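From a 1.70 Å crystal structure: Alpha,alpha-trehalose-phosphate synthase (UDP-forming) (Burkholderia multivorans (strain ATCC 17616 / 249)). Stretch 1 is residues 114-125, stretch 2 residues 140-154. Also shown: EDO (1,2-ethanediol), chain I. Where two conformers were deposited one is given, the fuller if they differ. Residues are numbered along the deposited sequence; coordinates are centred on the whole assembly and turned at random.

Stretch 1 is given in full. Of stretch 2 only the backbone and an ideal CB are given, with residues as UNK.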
ATOM      1  N   GLY A 114       5.041  20.764  13.272  1.00 17.19           N
ATOM      2  CA  GLY A 114       3.848  21.468  13.727  1.00 18.89           C
ATOM      3  C   GLY A 114       2.829  20.543  14.366  1.00 17.65           C
ATOM      4  O   GLY A 114       2.153  20.916  15.328  1.00 17.67           O
ATOM      5  N   TYR A 115       2.683  19.340  13.815  1.00 15.92           N
ATOM      6  CA  TYR A 115       1.828  18.302  14.390  1.00 15.23           C
ATOM      7  C   TYR A 115       2.253  17.950  15.808  1.00 21.16           C
ATOM      8  O   TYR A 115       1.429  17.927  16.738  1.00 19.03           O
ATOM      9  CB  TYR A 115       1.919  17.090  13.469  1.00 14.24           C
ATOM     10  CG  TYR A 115       1.261  15.806  13.874  1.00 13.49           C
ATOM     11  CD1 TYR A 115      -0.115  15.699  13.952  1.00 15.51           C
ATOM     12  CD2 TYR A 115       2.018  14.659  14.062  1.00 16.33           C
ATOM     13  CE1 TYR A 115      -0.720  14.489  14.268  1.00 16.24           C
ATOM     14  CE2 TYR A 115       1.426  13.450  14.361  1.00 16.96           C
ATOM     15  CZ  TYR A 115       0.053  13.372  14.464  1.00 15.36           C
ATOM     16  OH  TYR A 115      -0.552  12.165  14.751  1.00 13.01           O
ATOM     17  N   LEU A 116       3.551  17.697  16.000  1.00 17.88           N
ATOM     18  CA  LEU A 116       4.055  17.473  17.351  1.00 16.40           C
ATOM     19  C   LEU A 116       3.802  18.685  18.240  1.00 17.86           C
ATOM     20  O   LEU A 116       3.385  18.538  19.398  1.00 20.05           O
ATOM     21  CB  LEU A 116       5.546  17.143  17.312  1.00 17.90           C
ATOM     22  CG  LEU A 116       5.938  15.932  16.455  1.00 22.49           C
ATOM     23  CD1 LEU A 116       7.406  15.571  16.689  1.00 24.34           C
ATOM     24  CD2 LEU A 116       5.013  14.739  16.688  1.00 19.04           C
ATOM     25  N   ARG A 117       4.024  19.889  17.708  1.00 18.49           N
ATOM     26  CA  ARG A 117       3.914  21.097  18.523  1.00 18.76           C
ATOM     27  C   ARG A 117       2.495  21.291  19.041  1.00 21.20           C
ATOM     28  O   ARG A 117       2.292  21.577  20.228  1.00 19.68           O
ATOM     29  CB  ARG A 117       4.358  22.328  17.729  1.00 19.56           C
ATOM     30  CG  ARG A 117       4.298  23.616  18.576  1.00 21.01           C
ATOM     31  CD  ARG A 117       4.384  24.885  17.728  1.00 25.48           C
ATOM     32  NE  ARG A 117       3.191  25.069  16.900  1.00 32.99           N
ATOM     33  CZ  ARG A 117       2.028  25.544  17.348  1.00 39.07           C
ATOM     34  NH1 ARG A 117       1.888  25.889  18.627  1.00 31.09           N
ATOM     35  NH2 ARG A 117       1.001  25.677  16.513  1.00 35.17           N
ATOM     36  N   VAL A 118       1.493  21.135  18.172  1.00 18.46           N
ATOM     37  CA  VAL A 118       0.128  21.387  18.623  0.66 22.68           C
ATOM     38  C   VAL A 118      -0.337  20.298  19.575  1.00 22.44           C
ATOM     39  O   VAL A 118      -1.098  20.573  20.511  1.00 20.49           O
ATOM     40  CB  VAL A 118      -0.840  21.552  17.439  0.66 22.08           C
ATOM     41  CG1 VAL A 118      -0.459  22.780  16.634  0.66 26.19           C
ATOM     42  CG2 VAL A 118      -0.885  20.297  16.570  0.66 21.42           C
ATOM     43  N   ASN A 119       0.118  19.057  19.381  1.00 19.20           N
ATOM     44  CA  ASN A 119      -0.198  18.025  20.363  1.00 20.73           C
ATOM     45  C   ASN A 119       0.407  18.369  21.721  1.00 20.26           C
ATOM     46  O   ASN A 119      -0.272  18.296  22.752  1.00 19.96           O
ATOM     47  CB  ASN A 119       0.285  16.662  19.883  1.00 20.12           C
ATOM     48  CG  ASN A 119      -0.771  15.922  19.092  1.00 22.12           C
ATOM     49  OD1 ASN A 119      -1.548  15.143  19.652  1.00 18.04           O
ATOM     50  ND2 ASN A 119      -0.816  16.164  17.784  1.00 17.27           N
ATOM     51  N   ALA A 120       1.683  18.767  21.736  1.00 19.87           N
ATOM     52  CA  ALA A 120       2.321  19.160  22.987  1.00 23.91           C
ATOM     53  C   ALA A 120       1.592  20.338  23.627  1.00 25.43           C
ATOM     54  O   ALA A 120       1.405  20.372  24.851  1.00 25.59           O
ATOM     55  CB  ALA A 120       3.795  19.500  22.739  1.00 25.69           C
ATOM     56  N   MET A 121       1.150  21.300  22.811  1.00 20.63           N
ATOM     57  CA  MET A 121       0.411  22.451  23.325  1.00 22.80           C
ATOM     58  C   MET A 121      -0.887  22.016  24.004  1.00 26.58           C
ATOM     59  O   MET A 121      -1.188  22.428  25.132  1.00 24.97           O
ATOM     60  CB  MET A 121       0.128  23.429  22.179  1.00 24.32           C
ATOM     61  CG  MET A 121      -0.567  24.731  22.585  1.00 25.42           C
ATOM     62  SD  MET A 121      -2.383  24.598  22.615  1.00 33.92           S
ATOM     63  CE  MET A 121      -2.723  24.330  20.872  1.00 33.73           C
ATOM     64  N   LEU A 122      -1.667  21.175  23.330  1.00 22.26           N
ATOM     65  CA  LEU A 122      -2.945  20.747  23.889  1.00 23.58           C
ATOM     66  C   LEU A 122      -2.748  19.878  25.123  1.00 20.94           C
ATOM     67  O   LEU A 122      -3.533  19.960  26.075  1.00 24.29           O
ATOM     68  CB  LEU A 122      -3.749  20.010  22.824  1.00 20.60           C
ATOM     69  CG  LEU A 122      -4.235  20.876  21.663  1.00 20.42           C
ATOM     70  CD1 LEU A 122      -4.746  19.994  20.533  1.00 24.75           C
ATOM     71  CD2 LEU A 122      -5.327  21.836  22.151  1.00 25.39           C
ATOM     72  N   ALA A 123      -1.703  19.049  25.133  1.00 22.79           N
ATOM     73  CA  ALA A 123      -1.450  18.207  26.297  1.00 21.76           C
ATOM     74  C   ALA A 123      -1.148  19.051  27.520  1.00 22.17           C
ATOM     75  O   ALA A 123      -1.618  18.752  28.623  1.00 27.40           O
ATOM     76  CB  ALA A 123      -0.294  17.254  26.040  1.00 22.49           C
ATOM     77  N   LYS A 124      -0.358  20.109  27.345  1.00 22.45           N
ATOM     78  CA  LYS A 124      -0.074  20.960  28.495  1.00 23.95           C
ATOM     79  C   LYS A 124      -1.340  21.626  29.014  1.00 32.49           C
ATOM     80  O   LYS A 124      -1.483  21.815  30.227  1.00 28.10           O
ATOM     81  CB  LYS A 124       0.978  22.007  28.150  1.00 24.59           C
ATOM     82  CG  LYS A 124       1.505  22.713  29.404  1.00 33.63           C
ATOM     83  CD  LYS A 124       2.665  23.635  29.108  1.00 41.70           C
ATOM     84  CE  LYS A 124       3.174  24.262  30.394  1.00 49.83           C
ATOM     85  NZ  LYS A 124       3.511  23.213  31.395  1.00 56.11           N
ATOM     86  N   GLN A 125      -2.270  21.979  28.122  1.00 24.61           N
ATOM     87  CA  GLN A 125      -3.545  22.540  28.575  1.00 25.59           C
ATOM     88  C   GLN A 125      -4.333  21.529  29.399  1.00 29.21           C
ATOM     89  O   GLN A 125      -4.910  21.879  30.437  1.00 36.75           O
ATOM     90  CB  GLN A 125      -4.372  23.018  27.382  1.00 31.51           C
ATOM     91  CG  GLN A 125      -3.812  24.247  26.679  1.00 35.39           C
ATOM     92  CD  GLN A 125      -3.859  25.479  27.553  1.00 46.14           C
ATOM     93  OE1 GLN A 125      -4.902  25.817  28.108  1.00 50.87           O
ATOM     94  NE2 GLN A 125      -2.722  26.150  27.693  1.00 51.14           N
ATOM     95  N   UNK A 140      -8.243   9.062  17.853  1.00 12.63           N
ATOM     96  CA  UNK A 140      -7.948   9.149  16.425  1.00 14.97           C
ATOM     97  C   UNK A 140      -6.642   9.854  16.069  1.00 16.64           C
ATOM     98  O   UNK A 140      -5.929  10.382  16.930  1.00 13.60           O
ATOM     99  CB  UNK A 140      -9.100   9.871  15.724  1.00 14.97           C
ATOM    100  N   UNK A 141      -6.346   9.862  14.766  1.00 11.57           N
ATOM    101  CA  UNK A 141      -4.982  10.050  14.287  1.00 11.26           C
ATOM    102  C   UNK A 141      -4.456  11.475  14.461  1.00 12.00           C
ATOM    103  O   UNK A 141      -3.232  11.655  14.478  1.00 17.86           O
ATOM    104  CB  UNK A 141      -4.907   9.662  12.809  1.00 11.26           C
ATOM    105  N   UNK A 142      -5.328  12.487  14.562  1.00 12.50           N
ATOM    106  CA  UNK A 142      -4.830  13.845  14.779  1.00 15.76           C
ATOM    107  C   UNK A 142      -4.146  13.980  16.126  1.00 19.81           C
ATOM    108  O   UNK A 142      -3.356  14.913  16.322  1.00 17.72           O
ATOM    109  CB  UNK A 142      -5.974  14.855  14.675  1.00 15.76           C
ATOM    110  N   UNK A 143      -4.459  13.082  17.065  1.00 17.90           N
ATOM    111  CA  UNK A 143      -3.982  13.171  18.442  1.00 19.17           C
ATOM    112  C   UNK A 143      -3.083  11.998  18.803  1.00 17.41           C
ATOM    113  O   UNK A 143      -2.891  11.707  19.981  1.00 16.82           O
ATOM    114  CB  UNK A 143      -5.166  13.235  19.409  1.00 19.17           C
ATOM    115  N   UNK A 144      -2.564  11.290  17.807  1.00 13.16           N
ATOM    116  CA  UNK A 144      -1.676  10.163  18.088  1.00 16.48           C
ATOM    117  C   UNK A 144      -0.539  10.479  19.066  1.00 22.78           C
ATOM    118  O   UNK A 144      -0.318   9.679  19.989  1.00 22.24           O
ATOM    119  CB  UNK A 144      -1.076   9.659  16.774  1.00 16.48           C
ATOM    120  N   UNK A 145       0.195  11.592  18.958  1.00 18.99           N
ATOM    121  CA  UNK A 145       1.290  11.850  19.907  1.00 17.24           C
ATOM    122  C   UNK A 145       0.844  12.328  21.283  1.00 14.38           C
ATOM    123  O   UNK A 145       1.699  12.685  22.102  1.00 18.76           O
ATOM    124  CB  UNK A 145       2.238  12.893  19.313  1.00 17.24           C
ATOM    125  N   UNK A 146      -0.456  12.324  21.581  1.00 14.92           N
ATOM    126  CA  UNK A 146      -0.948  13.029  22.766  1.00 15.33           C
ATOM    127  C   UNK A 146      -0.454  12.381  24.061  1.00 18.23           C
ATOM    128  O   UNK A 146      -0.029  13.085  24.986  1.00 17.32           O
ATOM    129  CB  UNK A 146      -2.477  13.067  22.756  1.00 15.33           C
ATOM    130  N   UNK A 147      -0.529  11.045  24.166  1.00 16.92           N
ATOM    131  CA  UNK A 147      -0.038  10.376  25.371  1.00 21.33           C
ATOM    132  C   UNK A 147       1.444  10.622  25.587  1.00 19.99           C
ATOM    133  O   UNK A 147       1.878  10.841  26.721  1.00 20.65           O
ATOM    134  CB  UNK A 147      -0.306   8.872  25.290  1.00 21.33           C
ATOM    135  N   UNK A 148       2.242  10.566  24.521  1.00 15.87           N
ATOM    136  CA  UNK A 148       3.674  10.782  24.685  1.00 16.38           C
ATOM    137  C   UNK A 148       3.944  12.168  25.259  1.00 20.17           C
ATOM    138  O   UNK A 148       4.781  12.327  26.155  1.00 22.15           O
ATOM    139  CB  UNK A 148       4.400  10.609  23.349  1.00 16.38           C
ATOM    140  N   UNK A 149       3.206  13.173  24.788  1.00 20.75           N
ATOM    141  CA  UNK A 149       3.361  14.521  25.323  1.00 18.44           C
ATOM    142  C   UNK A 149       2.955  14.575  26.793  1.00 21.51           C
ATOM    143  O   UNK A 149       3.621  15.231  27.604  1.00 20.94           O
ATOM    144  CB  UNK A 149       2.531  15.516  24.509  1.00 18.44           C
ATOM    145  N   UNK A 150       1.874  13.876  27.155  1.00 20.15           N
ATOM    146  CA  UNK A 150       1.476  13.820  28.561  1.00 22.38           C
ATOM    147  C   UNK A 150       2.543  13.132  29.412  1.00 22.18           C
ATOM    148  O   UNK A 150       2.848  13.586  30.524  1.00 25.39           O
ATOM    149  CB  UNK A 150       0.139  13.090  28.705  1.00 22.38           C
ATOM    150  N   UNK A 151       3.129  12.038  28.904  1.00 20.23           N
ATOM    151  CA  UNK A 151       4.181  11.357  29.657  1.00 21.11           C
ATOM    152  C   UNK A 151       5.355  12.297  29.912  1.00 22.11           C
ATOM    153  O   UNK A 151       5.904  12.325  31.018  1.00 27.74           O
ATOM    154  CB  UNK A 151       4.655  10.110  28.909  1.00 21.11           C
ATOM    155  N   UNK A 152       5.742  13.083  28.896  0.91 21.83           N
ATOM    156  CA  UNK A 152       6.801  14.075  29.069  0.52 21.78           C
ATOM    157  C   UNK A 152       6.479  15.083  30.165  0.83 23.01           C
ATOM    158  O   UNK A 152       7.400  15.686  30.738  0.77 24.62           O
ATOM    159  CB  UNK A 152       7.048  14.811  27.751  0.52 21.78           C
ATOM    160  N   UNK A 153       5.201  15.291  30.470  1.00 27.48           N
ATOM    161  CA  UNK A 153       4.806  16.198  31.539  1.00 27.82           C
ATOM    162  C   UNK A 153       4.690  15.501  32.889  1.00 29.44           C
ATOM    163  O   UNK A 153       4.277  16.135  33.864  1.00 34.39           O
ATOM    164  CB  UNK A 153       3.473  16.863  31.188  1.00 27.82           C
ATOM    165  N   UNK A 154       5.042  14.222  32.969  1.00 26.05           N
ATOM    166  CA  UNK A 154       4.948  13.479  34.204  1.00 25.68           C
ATOM    167  C   UNK A 154       3.606  12.833  34.477  1.00 25.31           C
ATOM    168  O   UNK A 154       3.387  12.363  35.599  1.00 28.87           O
ATOM    169  CB  UNK A 154       5.293  14.409  35.369  1.00 25.68           C
TER
HETATM  170  C1  EDO I 507       4.061  15.335  21.016  1.00 30.42           C
HETATM  171  O1  EDO I 507       4.724  16.583  20.830  1.00 38.85           O
HETATM  172  C2  EDO I 507       5.081  14.270  21.377  1.00 26.46           C
HETATM  173  O2  EDO I 507       5.544  14.452  22.721  1.00 28.45           O

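Stretch 1 is helical throughout, and stretch 2 approaches it through a turn that leads into a second helix crossing at 56°, with axes 8.6 Å apart at closest.

Position 140 has positive phi and is out of reach; glycine, asparagine or aspartate would suit, and it is Asp140. At 141 CB points sideways and the backbone makes the contact: Tyr115 OH donates a hydrogen bond to O of residue 141 (2.7 Å). Many side chains, polar or aromatic, would suit; Tyr141 bonds through its OH elsewhere in the structure. At 142 CB points away, so many residues would serve; it is His142, whose O accepts from Asn119 ND2 at 3.2 Å. Asn119 ND2 also donates to Tyr115 O (3.0 Å), so one amide ties the turn to its own helix.

Position 143 points away overall, yet its CB lies 4.1 Å from Asn119 OD1, and a flexible apolar chain could bend back towards Leu122. Leu143 does so, its CD2 4.4 Å from Leu122 CD1. At 144 the ideal CB points sideways, a tight 3.3 Å from Tyr115 OH; a chain turning off from that hydroxyl would suit. In Leu144 only CB is close to it, and the branches lie farther off.

Position 145 points toward stretch 1, between Leu116 CD2, Asn119 and the Tyr115 ring. With phi -77° just before a helix, a compact apolar residue fits, proline among them. Pro145, the N-cap, sets CG 3.5 Å from Tyr115 CE2 and 4.0 Å from Leu116 CD2.

At 146 CB points sideways, 3.8 Å from Asn119 OD1, and a long apolar or aromatic chain could reach Leu122 and Ala123. In Phe146 the t rotamer brings CE1 3.9 Å from Leu122 CB, while Ala123 CB lies over one ring face, 4.3 Å from the Phe146 ring centroid, in a CH-pi contact.

Position 147 points away, unrestricted by stretch 1; many residues would suit, and it is Ala147. At 148, also out of reach, ethanediol, probably from the crystallisation liquor, offers a hydroxyl a polar chain could meet, though others would suit; His148 ND1 hydrogen-bonds EDO O2 (2.9 Å).

At 149 CB points toward stretch 1, 3.7 Å from Ala123 CB and 4.0 Å from Ala120 CA, leaving room for little beyond a methyl: Ala149. Position 150 points sideways; a branched aliphatic could return to Ala123, and Leu150 CD2 lies 3.8 Å from Ala123 CB.

Positions 151 and 152, out of reach, tolerate polar chains: Arg151 and Glu152. From 153 CB points toward stretch 1; a longer apolar chain could reach the Lys124 backbone, though others would be tolerated. Leu153 CD1 reaches Lys124 CA at 3.7 Å. Position 154 has phi 87° in a Schellman motif, where a CB would jam against the preceding carbonyl: Gly154.

Stretch 2 (140-154) DYHLLPFAHALRELG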
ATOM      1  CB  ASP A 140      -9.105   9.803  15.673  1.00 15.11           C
ATOM      2  CG  ASP A 140      -9.359   9.139  14.320  1.00 16.26           C
ATOM      3  OD1 ASP A 140      -8.723   8.089  14.040  1.00 14.04           O
ATOM      4  OD2 ASP A 140     -10.174   9.661  13.527  1.00 16.72           O
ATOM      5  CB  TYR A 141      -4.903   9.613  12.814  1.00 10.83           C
ATOM      6  CG  TYR A 141      -5.769  10.422  11.876  1.00 11.19           C
ATOM      7  CD1 TYR A 141      -7.132  10.155  11.739  1.00 11.43           C
ATOM      8  CD2 TYR A 141      -5.227  11.471  11.141  1.00 11.45           C
ATOM      9  CE1 TYR A 141      -7.919  10.915  10.895  1.00 14.76           C
ATOM     10  CE2 TYR A 141      -6.002  12.228  10.291  1.00 11.95           C
ATOM     11  CZ  TYR A 141      -7.348  11.947  10.173  1.00 13.14           C
ATOM     12  OH  TYR A 141      -8.118  12.714   9.329  1.00 19.88           O
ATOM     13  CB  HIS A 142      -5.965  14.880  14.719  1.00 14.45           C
ATOM     14  CG  HIS A 142      -6.664  14.968  13.393  1.00 16.54           C
ATOM     15  ND1 HIS A 142      -6.098  15.573  12.291  1.00 25.01           N
ATOM     16  CD2 HIS A 142      -7.899  14.569  13.009  1.00 21.69           C
ATOM     17  CE1 HIS A 142      -6.946  15.525  11.279  1.00 21.75           C
ATOM     18  NE2 HIS A 142      -8.046  14.919  11.689  1.00 25.79           N
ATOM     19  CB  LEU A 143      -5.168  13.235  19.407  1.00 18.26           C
ATOM     20  CG  LEU A 143      -6.006  14.504  19.357  1.00 19.22           C
ATOM     21  CD1 LEU A 143      -7.373  14.285  20.004  1.00 20.12           C
ATOM     22  CD2 LEU A 143      -5.243  15.634  20.027  1.00 20.53           C
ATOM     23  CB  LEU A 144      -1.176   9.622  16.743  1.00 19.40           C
ATOM     24  CG  LEU A 144      -0.487   8.269  16.776  1.00 26.41           C
ATOM     25  CD1 LEU A 144      -0.761   7.563  15.478  1.00 22.32           C
ATOM     26  CD2 LEU A 144       1.005   8.477  16.977  1.00 26.34           C
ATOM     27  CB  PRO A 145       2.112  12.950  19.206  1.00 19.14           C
ATOM     28  CG  PRO A 145       1.566  13.073  17.819  1.00 17.16           C
ATOM     29  CD  PRO A 145       0.146  12.621  17.906  1.00 17.87           C
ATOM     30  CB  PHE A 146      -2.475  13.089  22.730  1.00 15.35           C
ATOM     31  CG  PHE A 146      -3.071  14.115  23.668  1.00 22.93           C
ATOM     32  CD1 PHE A 146      -3.171  15.450  23.293  1.00 16.92           C
ATOM     33  CD2 PHE A 146      -3.564  13.734  24.904  1.00 16.98           C
ATOM     34  CE1 PHE A 146      -3.737  16.390  24.146  1.00 20.71           C
ATOM     35  CE2 PHE A 146      -4.134  14.664  25.756  1.00 18.86           C
ATOM     36  CZ  PHE A 146      -4.222  15.991  25.376  1.00 20.25           C
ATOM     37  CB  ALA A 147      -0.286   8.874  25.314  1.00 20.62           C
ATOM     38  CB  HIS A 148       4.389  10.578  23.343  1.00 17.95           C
ATOM     39  CG  HIS A 148       5.878  10.662  23.451  1.00 24.92           C
ATOM     40  ND1 HIS A 148       6.573  11.833  23.239  1.00 25.67           N
ATOM     41  CD2 HIS A 148       6.799   9.735  23.803  1.00 24.00           C
ATOM     42  CE1 HIS A 148       7.862  11.616  23.425  1.00 24.43           C
ATOM     43  NE2 HIS A 148       8.025  10.352  23.772  1.00 23.73           N
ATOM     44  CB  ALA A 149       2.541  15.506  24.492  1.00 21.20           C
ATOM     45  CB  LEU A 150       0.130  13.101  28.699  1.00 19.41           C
ATOM     46  CG  LEU A 150      -1.123  13.848  28.229  1.00 25.60           C
ATOM     47  CD1 LEU A 150      -2.345  12.951  28.302  1.00 21.43           C
ATOM     48  CD2 LEU A 150      -1.365  15.120  29.043  1.00 21.45           C
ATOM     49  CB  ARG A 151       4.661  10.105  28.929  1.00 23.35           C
ATOM     50  CG  ARG A 151       3.588   9.073  28.614  1.00 20.55           C
ATOM     51  CD  ARG A 151       2.911   8.529  29.871  1.00 19.68           C
ATOM     52  NE  ARG A 151       1.975   7.472  29.484  1.00 19.03           N
ATOM     53  CZ  ARG A 151       0.971   7.028  30.232  1.00 22.39           C
ATOM     54  NH1 ARG A 151       0.742   7.545  31.437  1.00 21.61           N
ATOM     55  NH2 ARG A 151       0.186   6.062  29.763  1.00 21.34           N
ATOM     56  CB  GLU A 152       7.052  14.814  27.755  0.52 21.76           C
ATOM     57  CG  GLU A 152       7.598  13.925  26.642  0.52 31.85           C
ATOM     58  CD  GLU A 152       9.077  13.651  26.802  0.52 43.54           C
ATOM     59  OE1 GLU A 152       9.853  14.624  26.925  0.52 47.47           O
ATOM     60  OE2 GLU A 152       9.464  12.465  26.819  0.52 47.63           O
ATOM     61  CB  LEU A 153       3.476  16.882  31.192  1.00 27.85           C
ATOM     62  CG  LEU A 153       3.489  17.716  29.907  1.00 31.55           C
ATOM     63  CD1 LEU A 153       2.098  18.224  29.566  1.00 35.26           C
ATOM     64  CD2 LEU A 153       4.470  18.874  30.028  1.00 32.90           C
TER
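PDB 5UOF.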